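PDB 1UV4: extracellular endo-alpha-(1->5)-L-arabinanase 1 from Bacillus subtilis, which cleaves internal alpha-1,5-L-arabinofuranosidic linkages of linear arabinan and branched sugar beet arabinan, helping to degrade the plant cell wall. Local coordinates for residues A[257-269]-A[279-293]. Residues are numbered along the deposited sequence; the frame is centred on the assembly and turned at random.
Sequences DIVNGNILVRHAY and LLINDLNWSSGWPSY. With CA (calcium ion), chain D; EDO (1,2-ethanediol), chain E; EDO (1,2-ethanediol), chain G.
The amide oxygen OD1 of N282 is gripped by both end nitrogens of R266, NH1 at 2.7 Å and NH2 at 2.8 Å, an arrangement that illustrates how a buried arginine can be fixed in both position and tilt. Both donors reach OD1 from one face of the amide, whose plane lies 45° from that of the guanidinium. With CG lodged between backbone N and carbonyl carbon (chi1 74°) and a bend at chi2, the arginine chain slants across the partner strand from L280 toward N282. Its flat end is sandwiched: CB of L280 sits 3.6 Å above one face, OH of Y293 over the other, while an oxygen of 1,2-ethanediol, probably from the crystallisation liquor, accepts from NE and NH2 at the edge. Y293 OH is itself hydrogen-bonded to D244, a carboxylate that may help balance the arginine's charge.

Beneath this lies an antiparallel ladder, with R266–L280 and L264–N282 as hydrogen-bonded pairs. On the face bearing V265, I263 CG2 presses tightly on I281 CG2 at 3.5 Å. Beyond the ladder, the indole NE1 of W286 donates to G261 O (2.8 Å), with that oxygen almost in the indole plane, and ties the C-terminal tail to the turn between strands 250-259 and 263-270.

The hairpin 263-270/276-283 forms the middle of a four-stranded propeller blade, flanked by the N-terminal strand 4-8, whose pairing with the chain's last strand, 276-283, closes the propeller ring, and strand 250-259, whose D257 binds calcium with D77 and E135; strand 195-203 packs M199 against L264 and L284.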
loop_
_atom_site.group_PDB
_atom_site.type_symbol
_atom_site.label_atom_id
_atom_site.label_comp_id
_atom_site.label_asym_id
_atom_site.label_seq_id
_atom_site.Cartn_x
_atom_site.Cartn_y
_atom_site.Cartn_z
ATOM N N ASP A 257 4.120 2.255 -3.885
ATOM C CA ASP A 257 4.896 1.565 -2.873
ATOM C C ASP A 257 6.351 1.720 -3.169
ATOM O O ASP A 257 6.761 1.719 -4.344
ATOM C CB ASP A 257 4.481 0.088 -2.836
ATOM C CG ASP A 257 4.863 -0.571 -1.570
ATOM O OD1 ASP A 257 4.946 0.070 -0.493
ATOM O OD2 ASP A 257 5.068 -1.755 -1.548
ATOM N N ILE A 258 7.104 2.018 -2.120
ATOM C CA ILE A 258 8.575 2.180 -2.207
ATOM C C ILE A 258 9.187 0.825 -2.028
ATOM O O ILE A 258 8.933 0.138 -0.999
ATOM C CB ILE A 258 9.093 3.142 -1.167
ATOM C CG1 ILE A 258 8.547 4.553 -1.422
ATOM C CG2 ILE A 258 10.598 3.184 -1.271
ATOM C CD1 ILE A 258 8.642 5.496 -0.157
ATOM N N VAL A 259 9.978 0.412 -3.016
ATOM C CA VAL A 259 10.592 -0.873 -3.113
ATOM C C VAL A 259 12.151 -0.686 -3.037
ATOM O O VAL A 259 12.744 0.132 -3.746
ATOM C CB VAL A 259 10.053 -1.588 -4.382
ATOM C CG1 VAL A 259 10.849 -2.830 -4.640
ATOM C CG2 VAL A 259 8.567 -1.871 -4.218
ATOM N N ASN A 260 12.820 -1.414 -2.141
ATOM C CA ASN A 260 14.288 -1.305 -1.981
ATOM C C ASN A 260 14.814 0.129 -1.727
ATOM O O ASN A 260 15.977 0.438 -1.986
ATOM C CB ASN A 260 15.020 -1.881 -3.213
ATOM C CG ASN A 260 14.733 -3.365 -3.451
ATOM O OD1 ASN A 260 13.899 -3.982 -2.774
ATOM N ND2 ASN A 260 15.443 -3.946 -4.425
ATOM N N GLY A 261 13.975 0.999 -1.202
ATOM C CA GLY A 261 14.354 2.355 -0.891
ATOM C C GLY A 261 14.365 3.310 -2.078
ATOM O O GLY A 261 14.088 4.477 -1.856
ATOM N N ASN A 262 14.585 2.811 -3.307
ATOM C CA ASN A 262 14.869 3.643 -4.487
ATOM C C ASN A 262 14.152 3.279 -5.776
ATOM O O ASN A 262 14.650 3.540 -6.873
ATOM C CB ASN A 262 16.394 3.657 -4.758
ATOM C CG ASN A 262 16.952 2.310 -5.152
ATOM O OD1 ASN A 262 16.240 1.340 -5.364
ATOM N ND2 ASN A 262 18.305 2.234 -5.225
ATOM N N ILE A 263 13.016 2.626 -5.624
ATOM C CA ILE A 263 12.133 2.294 -6.730
ATOM C C ILE A 263 10.744 2.639 -6.286
ATOM O O ILE A 263 10.393 2.276 -5.182
ATOM C CB ILE A 263 12.192 0.781 -7.066
ATOM C CG1 ILE A 263 13.628 0.384 -7.451
ATOM C CG2 ILE A 263 11.148 0.450 -8.161
ATOM C CD1 ILE A 263 13.825 -1.125 -7.718
ATOM N N LEU A 264 9.964 3.317 -7.130
ATOM C CA LEU A 264 8.567 3.574 -6.837
ATOM C C LEU A 264 7.707 2.836 -7.829
ATOM O O LEU A 264 7.804 3.076 -9.031
ATOM C CB LEU A 264 8.258 5.084 -6.891
ATOM C CG LEU A 264 6.876 5.399 -6.310
ATOM C CD1 LEU A 264 6.813 5.253 -4.825
ATOM C CD2 LEU A 264 6.343 6.759 -6.727
ATOM N N VAL A 265 6.891 1.928 -7.326
ATOM C CA VAL A 265 5.879 1.269 -8.125
ATOM C C VAL A 265 4.551 1.941 -7.831
ATOM O O VAL A 265 4.313 2.435 -6.727
ATOM C CB VAL A 265 5.808 -0.290 -7.864
ATOM C CG1 VAL A 265 7.193 -0.923 -8.121
ATOM C CG2 VAL A 265 5.325 -0.627 -6.466
ATOM N N ARG A 266 3.677 1.920 -8.807
ATOM C CA ARG A 266 2.316 2.464 -8.594
ATOM C C ARG A 266 1.430 1.922 -9.690
ATOM O O ARG A 266 1.935 1.311 -10.647
ATOM C CB ARG A 266 2.319 3.998 -8.658
ATOM C CG ARG A 266 2.461 4.603 -10.001
ATOM C CD ARG A 266 3.736 5.190 -10.182
ATOM N NE ARG A 266 3.963 5.917 -11.443
ATOM C CZ ARG A 266 5.123 5.903 -12.062
ATOM N NH1 ARG A 266 6.128 5.208 -11.560
ATOM N NH2 ARG A 266 5.298 6.622 -13.149
ATOM N N HIS A 267 0.124 2.099 -9.555
ATOM C CA HIS A 267 -0.778 1.856 -10.677
ATOM C C HIS A 267 -1.135 3.180 -11.321
ATOM O O HIS A 267 -1.025 4.231 -10.699
ATOM C CB HIS A 267 -2.027 1.067 -10.266
ATOM C CG HIS A 267 -2.926 1.768 -9.279
ATOM N ND1 HIS A 267 -3.153 1.305 -7.996
ATOM C CD2 HIS A 267 -3.664 2.904 -9.402
ATOM C CE1 HIS A 267 -3.955 2.150 -7.361
ATOM N NE2 HIS A 267 -4.263 3.133 -8.189
ATOM N N ALA A 268 -1.568 3.146 -12.581
ATOM C CA ALA A 268 -2.185 4.313 -13.223
ATOM C C ALA A 268 -3.053 3.768 -14.346
ATOM O O ALA A 268 -2.804 2.647 -14.845
ATOM C CB ALA A 268 -1.157 5.275 -13.737
ATOM N N TYR A 269 -4.086 4.512 -14.715
ATOM C CA TYR A 269 -5.123 4.035 -15.617
ATOM C C TYR A 269 -4.847 4.473 -17.049
ATOM O O TYR A 269 -4.703 5.649 -17.356
ATOM C CB TYR A 269 -6.454 4.540 -15.129
ATOM C CG TYR A 269 -6.829 4.065 -13.755
ATOM C CD1 TYR A 269 -6.402 4.751 -12.601
ATOM C CD2 TYR A 269 -7.524 2.906 -13.565
ATOM C CE1 TYR A 269 -6.768 4.323 -11.329
ATOM C CE2 TYR A 269 -7.879 2.472 -12.312
ATOM C CZ TYR A 269 -7.485 3.182 -11.197
ATOM O OH TYR A 269 -7.893 2.735 -9.927
ATOM N N LEU A 279 0.751 -1.459 -13.886
ATOM C CA LEU A 279 1.923 -1.247 -13.022
ATOM C C LEU A 279 2.956 -0.376 -13.725
ATOM O O LEU A 279 3.483 -0.770 -14.758
ATOM C CB LEU A 279 2.524 -2.590 -12.677
ATOM C CG LEU A 279 3.814 -2.603 -11.871
ATOM C CD1 LEU A 279 3.673 -1.920 -10.560
ATOM C CD2 LEU A 279 4.264 -4.029 -11.627
ATOM N N LEU A 280 3.246 0.797 -13.151
ATOM C CA LEU A 280 4.269 1.721 -13.659
ATOM C C LEU A 280 5.364 1.785 -12.609
ATOM O O LEU A 280 5.130 1.780 -11.401
ATOM C CB LEU A 280 3.721 3.106 -13.893
ATOM C CG LEU A 280 2.963 3.335 -15.186
ATOM C CD1 LEU A 280 1.729 2.520 -15.342
ATOM C CD2 LEU A 280 2.606 4.818 -15.320
ATOM N N ILE A 281 6.598 1.815 -13.081
ATOM C CA ILE A 281 7.754 1.766 -12.190
ATOM C C ILE A 281 8.772 2.830 -12.590
ATOM O O ILE A 281 9.099 2.950 -13.766
ATOM C CB ILE A 281 8.409 0.361 -12.234
ATOM C CG1 ILE A 281 7.373 -0.756 -11.995
ATOM C CG2 ILE A 281 9.552 0.302 -11.226
ATOM C CD1 ILE A 281 7.976 -2.115 -11.996
ATOM N N ASN A 282 9.260 3.584 -11.603
ATOM C CA ASN A 282 10.326 4.559 -11.819
ATOM C C ASN A 282 11.416 4.381 -10.791
ATOM O O ASN A 282 11.160 3.939 -9.692
ATOM C CB ASN A 282 9.821 6.000 -11.623
ATOM C CG ASN A 282 9.187 6.583 -12.850
ATOM O OD1 ASN A 282 8.097 6.155 -13.225
ATOM N ND2 ASN A 282 9.840 7.566 -13.454
ATOM N N ASP A 283 12.633 4.811 -11.114
ATOM C CA ASP A 283 13.650 5.021 -10.085
ATOM C C ASP A 283 13.217 6.183 -9.219
ATOM O O ASP A 283 12.524 7.105 -9.681
ATOM C CB ASP A 283 14.939 5.392 -10.724
ATOM C CG ASP A 283 15.433 4.338 -11.672
ATOM O OD1 ASP A 283 15.575 3.174 -11.234
ATOM O OD2 ASP A 283 15.685 4.563 -12.872
ATOM N N LEU A 284 13.618 6.134 -7.958
ATOM C CA LEU A 284 13.357 7.189 -6.978
ATOM C C LEU A 284 14.686 7.725 -6.501
ATOM O O LEU A 284 15.598 6.949 -6.152
ATOM C CB LEU A 284 12.610 6.605 -5.780
ATOM C CG LEU A 284 11.639 7.413 -4.947
ATOM C CD1 LEU A 284 10.681 8.215 -5.782
ATOM C CD2 LEU A 284 10.928 6.426 -4.027
ATOM N N ASN A 285 14.815 9.050 -6.549
ATOM C CA ASN A 285 15.982 9.807 -6.086
ATOM C C ASN A 285 15.604 10.556 -4.796
ATOM O O ASN A 285 14.500 11.022 -4.675
ATOM C CB ASN A 285 16.360 10.778 -7.235
ATOM C CG ASN A 285 17.596 11.632 -6.969
ATOM O OD1 ASN A 285 17.977 11.879 -5.842
ATOM N ND2 ASN A 285 18.200 12.130 -8.050
ATOM N N TRP A 286 16.481 10.597 -3.807
ATOM C CA TRP A 286 16.241 11.374 -2.582
ATOM C C TRP A 286 17.224 12.486 -2.383
ATOM O O TRP A 286 17.226 13.116 -1.316
ATOM C CB TRP A 286 16.360 10.486 -1.345
ATOM C CG TRP A 286 15.480 9.308 -1.384
ATOM C CD1 TRP A 286 15.793 8.056 -1.839
ATOM C CD2 TRP A 286 14.123 9.249 -0.948
ATOM N NE1 TRP A 286 14.705 7.233 -1.721
ATOM C CE2 TRP A 286 13.668 7.938 -1.167
ATOM C CE3 TRP A 286 13.236 10.182 -0.390
ATOM C CZ2 TRP A 286 12.390 7.529 -0.846
ATOM C CZ3 TRP A 286 11.968 9.769 -0.080
ATOM C CH2 TRP A 286 11.548 8.466 -0.308
ATOM N N SER A 287 18.136 12.656 -3.337
ATOM C CA SER A 287 19.263 13.541 -3.143
ATOM C C SER A 287 18.868 14.992 -2.833
ATOM O O SER A 287 19.658 15.692 -2.215
ATOM C CB SER A 287 20.239 13.472 -4.345
ATOM O OG SER A 287 19.633 13.929 -5.533
ATOM N N SER A 288 17.662 15.427 -3.219
ATOM C CA SER A 288 17.212 16.809 -2.939
ATOM C C SER A 288 16.686 17.149 -1.493
ATOM O O SER A 288 16.478 18.316 -1.128
ATOM C CB SER A 288 16.110 17.139 -3.924
ATOM O OG SER A 288 14.921 16.455 -3.572
ATOM N N GLY A 289 16.502 16.133 -0.674
ATOM C CA GLY A 289 15.903 16.302 0.646
ATOM C C GLY A 289 14.490 15.775 0.574
ATOM O O GLY A 289 13.799 15.628 1.590
ATOM N N TRP A 290 14.064 15.479 -0.642
ATOM C CA TRP A 290 12.707 15.049 -0.913
ATOM C C TRP A 290 12.724 13.988 -2.007
ATOM O O TRP A 290 13.649 13.940 -2.798
ATOM C CB TRP A 290 11.888 16.252 -1.384
ATOM C CG TRP A 290 11.786 17.334 -0.400
ATOM C CD1 TRP A 290 12.567 18.447 -0.334
ATOM C CD2 TRP A 290 10.876 17.425 0.718
ATOM N NE1 TRP A 290 12.211 19.234 0.726
ATOM C CE2 TRP A 290 11.152 18.643 1.379
ATOM C CE3 TRP A 290 9.806 16.627 1.182
ATOM C CZ2 TRP A 290 10.436 19.085 2.489
ATOM C CZ3 TRP A 290 9.092 17.068 2.292
ATOM C CH2 TRP A 290 9.413 18.270 2.934
ATOM N N PRO A 291 11.696 13.154 -2.091
ATOM C CA PRO A 291 11.622 12.179 -3.168
ATOM C C PRO A 291 11.400 12.855 -4.501
ATOM O O PRO A 291 10.667 13.859 -4.600
ATOM C CB PRO A 291 10.377 11.336 -2.834
ATOM C CG PRO A 291 9.552 12.236 -1.955
ATOM C CD PRO A 291 10.507 13.085 -1.219
ATOM N N SER A 292 12.002 12.265 -5.533
ATOM C CA SER A 292 11.857 12.730 -6.907
ATOM C C SER A 292 11.969 11.583 -7.877
ATOM O O SER A 292 12.736 10.651 -7.649
ATOM C CB SER A 292 12.970 13.724 -7.222
ATOM O OG SER A 292 12.838 14.189 -8.534
ATOM N N TYR A 293 11.258 11.677 -8.990
ATOM C CA TYR A 293 11.563 10.875 -10.153
ATOM C C TYR A 293 12.870 11.377 -10.781
ATOM O O TYR A 293 13.505 12.368 -10.358
ATOM C CB TYR A 293 10.433 10.945 -11.175
ATOM C CG TYR A 293 9.131 10.278 -10.786
ATOM C CD1 TYR A 293 9.092 9.060 -10.112
ATOM C CD2 TYR A 293 7.918 10.846 -11.123
ATOM C CE1 TYR A 293 7.868 8.458 -9.783
ATOM C CE2 TYR A 293 6.715 10.265 -10.810
ATOM C CZ TYR A 293 6.678 9.055 -10.143
ATOM O OH TYR A 293 5.429 8.486 -9.841
ATOM O OXT TYR A 293 13.325 10.731 -11.734
HETATM CA CA CA D . 5.598 -1.556 1.022
HETATM C C1 EDO E . 1.697 8.389 -14.234
HETATM O O1 EDO E . 2.584 7.905 -13.233
HETATM C C2 EDO E . 2.426 9.282 -15.207
HETATM O O2 EDO E . 2.530 10.594 -14.682
HETATM C C1 EDO G . 9.568 -5.427 -0.843
HETATM O O1 EDO G . 8.588 -4.729 -1.564
HETATM C C2 EDO G . 10.897 -4.702 -0.907
HETATM O O2 EDO G . 11.941 -5.616 -0.674
HETATM O O HOH W 1 7.279 0.033 1.402
HETATM O O HOH W 2 8.042 -2.067 -0.094
HETATM O O HOH W 3 16.413 2.915 -8.733
HETATM O O HOH W 4 6.410 -2.651 3.051
HETATM O O HOH W 5 6.447 -3.529 0.138
#